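Side-chain contact in anti-restriction endonuclease (Enterobacteria phage T4, PDB 3WX4), which mimics DNA to block DNA binding by the bacterial histone-like protein H-NS and strongly inhibits the host restriction endonuclease McrA: residues Asn34-Glu39 with Met79-Asp84. Residues are numbered along the deposited sequence; the frame is centred on the assembly and turned at random.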
loop_
_atom_site.group_PDB
_atom_site.type_symbol
_atom_site.label_atom_id
_atom_site.label_comp_id
_atom_site.label_asym_id
_atom_site.label_seq_id
_atom_site.Cartn_x
_atom_site.Cartn_y
_atom_site.Cartn_z
ATOM N N ASN A 34 3.965 11.875 11.043
ATOM C CA ASN A 34 2.872 11.941 10.080
ATOM C C ASN A 34 3.363 12.410 8.673
ATOM O O ASN A 34 2.782 12.009 7.668
ATOM C CB ASN A 34 1.728 12.775 10.670
ATOM C CG ASN A 34 0.866 11.940 11.669
ATOM O OD1 ASN A 34 -0.043 11.170 11.242
ATOM N ND2 ASN A 34 1.194 12.021 12.989
ATOM N N GLU A 35 4.408 13.239 8.621
ATOM C CA GLU A 35 4.971 13.653 7.338
ATOM C C GLU A 35 5.741 12.467 6.779
ATOM O O GLU A 35 5.699 12.204 5.573
ATOM C CB GLU A 35 5.916 14.833 7.473
ATOM C CG GLU A 35 6.532 15.217 6.131
ATOM C CD GLU A 35 7.538 16.365 6.205
ATOM O OE1 GLU A 35 7.129 17.499 5.900
ATOM O OE2 GLU A 35 8.748 16.164 6.555
ATOM N N LEU A 36 6.396 11.708 7.661
ATOM C CA LEU A 36 7.152 10.553 7.218
ATOM C C LEU A 36 6.267 9.540 6.494
ATOM O O LEU A 36 6.575 9.070 5.359
ATOM C CB LEU A 36 7.869 9.901 8.410
ATOM C CG LEU A 36 8.540 8.549 8.146
ATOM C CD1 LEU A 36 9.755 8.773 7.250
ATOM C CD2 LEU A 36 9.011 7.934 9.510
ATOM N N VAL A 37 5.162 9.186 7.125
ATOM C CA VAL A 37 4.225 8.229 6.571
ATOM C C VAL A 37 3.610 8.777 5.291
ATOM O O VAL A 37 3.415 8.063 4.319
ATOM C CB VAL A 37 3.099 7.926 7.617
ATOM C CG1 VAL A 37 1.965 7.162 6.976
ATOM C CG2 VAL A 37 3.730 7.058 8.771
ATOM N N GLU A 38 3.310 10.058 5.277
ATOM C CA GLU A 38 2.686 10.605 4.079
ATOM C C GLU A 38 3.661 10.584 2.897
ATOM O O GLU A 38 3.285 10.176 1.786
ATOM C CB GLU A 38 2.236 12.029 4.350
ATOM C CG GLU A 38 1.612 12.679 3.131
ATOM C CD GLU A 38 1.118 14.041 3.492
ATOM O OE1 GLU A 38 0.246 14.124 4.393
ATOM O OE2 GLU A 38 1.637 15.020 2.909
ATOM N N GLU A 39 4.896 11.012 3.136
ATOM C CA GLU A 39 5.894 11.041 2.074
ATOM C C GLU A 39 6.265 9.657 1.599
ATOM O O GLU A 39 6.483 9.480 0.396
ATOM C CB GLU A 39 7.166 11.819 2.477
ATOM C CG GLU A 39 6.953 13.337 2.419
ATOM C CD GLU A 39 8.242 14.179 2.647
ATOM O OE1 GLU A 39 8.118 15.452 2.643
ATOM O OE2 GLU A 39 9.345 13.573 2.841
ATOM N N MET A 79 14.436 4.010 6.421
ATOM C CA MET A 79 15.523 4.655 7.147
ATOM C C MET A 79 16.130 5.816 6.433
ATOM O O MET A 79 16.541 6.776 7.074
ATOM C CB MET A 79 16.593 3.650 7.563
ATOM C CG MET A 79 16.038 2.573 8.478
ATOM S SD MET A 79 15.217 3.386 9.989
ATOM C CE MET A 79 16.579 4.406 10.544
ATOM N N ILE A 80 16.203 5.771 5.099
ATOM C CA ILE A 80 16.745 6.932 4.382
ATOM C C ILE A 80 15.901 8.174 4.706
ATOM O O ILE A 80 16.417 9.264 4.940
ATOM C CB ILE A 80 16.739 6.696 2.835
ATOM C CG1 ILE A 80 17.950 5.827 2.455
ATOM C CG2 ILE A 80 16.813 8.024 2.095
ATOM C CD1 ILE A 80 17.801 5.087 1.103
ATOM N N TYR A 81 14.585 8.009 4.672
ATOM C CA TYR A 81 13.691 9.128 4.988
ATOM C C TYR A 81 13.856 9.530 6.439
ATOM O O TYR A 81 13.899 10.705 6.735
ATOM C CB TYR A 81 12.238 8.732 4.741
ATOM C CG TYR A 81 11.878 8.725 3.286
ATOM C CD1 TYR A 81 11.115 9.755 2.737
ATOM C CD2 TYR A 81 12.247 7.653 2.466
ATOM C CE1 TYR A 81 10.705 9.719 1.392
ATOM C CE2 TYR A 81 11.856 7.600 1.135
ATOM C CZ TYR A 81 11.081 8.630 0.603
ATOM O OH TYR A 81 10.640 8.551 -0.697
ATOM N N VAL A 82 13.960 8.557 7.342
ATOM C CA VAL A 82 14.130 8.884 8.775
ATOM C C VAL A 82 15.426 9.670 9.018
ATOM O O VAL A 82 15.428 10.726 9.679
ATOM C CB VAL A 82 14.103 7.580 9.680
ATOM C CG1 VAL A 82 14.546 7.936 11.166
ATOM C CG2 VAL A 82 12.722 6.945 9.629
ATOM N N HIS A 83 16.541 9.193 8.447
ATOM C CA HIS A 83 17.815 9.890 8.670
ATOM C C HIS A 83 17.778 11.309 8.194
ATOM O O HIS A 83 18.483 12.188 8.724
ATOM C CB HIS A 83 18.966 9.158 7.987
ATOM C CG HIS A 83 19.233 7.820 8.580
ATOM N ND1 HIS A 83 19.393 7.641 9.941
ATOM C CD2 HIS A 83 19.354 6.595 8.016
ATOM C CE1 HIS A 83 19.598 6.356 10.185
ATOM N NE2 HIS A 83 19.579 5.700 9.038
ATOM N N ASP A 84 16.962 11.561 7.183
ATOM C CA ASP A 84 16.900 12.910 6.675
ATOM C C ASP A 84 16.418 13.938 7.705
ATOM O O ASP A 84 16.768 15.105 7.592
ATOM C CB ASP A 84 16.017 12.971 5.437
ATOM C CG ASP A 84 16.173 14.297 4.705
ATOM O OD1 ASP A 84 17.333 14.591 4.308
ATOM O OD2 ASP A 84 15.171 15.047 4.551
#
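Leu36 reaches across from helix 26-43 with a forked end: its CD1 packs against Tyr81 CB at 3.5 Å, while its CD2 meets Val82 CG2 at 3.8 Å. The fork thus straddles two consecutive residues of helix 71-84. The CB of Leu36 leaves the backbone alongside the facing helix, but CG anti to the backbone N (chi1 171°) swings the branch ends closer to it. Val82 answers with the methyl that stands beside its own backbone N. Behind this pair, helix 16-24 closes the buried side, Leu18 touching Leu36 and Ile17 touching Val82.

Tyr81 starts toward helix 26-43, and with CG anti to its carbonyl carbon (chi1 -77°) the ring runs along that helix toward its C-terminal end; the side chain also touches Leu40 and Glu43. Its hydroxyl makes a weak hydrogen bond with Asn44. Glu39 extends its carboxylate to the ring's edge, OE2 standing near the ring plane 4.2 Å from Tyr81 CD1, a loose approach of an acidic oxygen to a C-H rim.

The helix segments run roughly antiparallel at 143°, with axes 10.6 Å apart, and bury a modest 198 Å². Apolar contact through Leu36 joins them, and acidic groups border it on the side away from helix 16-24: Glu39 OE2 and Asp84 OD2 are 6.2 Å apart, and Glu35, hydrogen-bonded to Tyr85, lies nearby. These like charges probably repel one another mildly and add nothing to the grip; cohesion between the two segments rests on the hydrocarbon contacts of Leu36, while the acidic border is consistent with the negative surface of a DNA mimic.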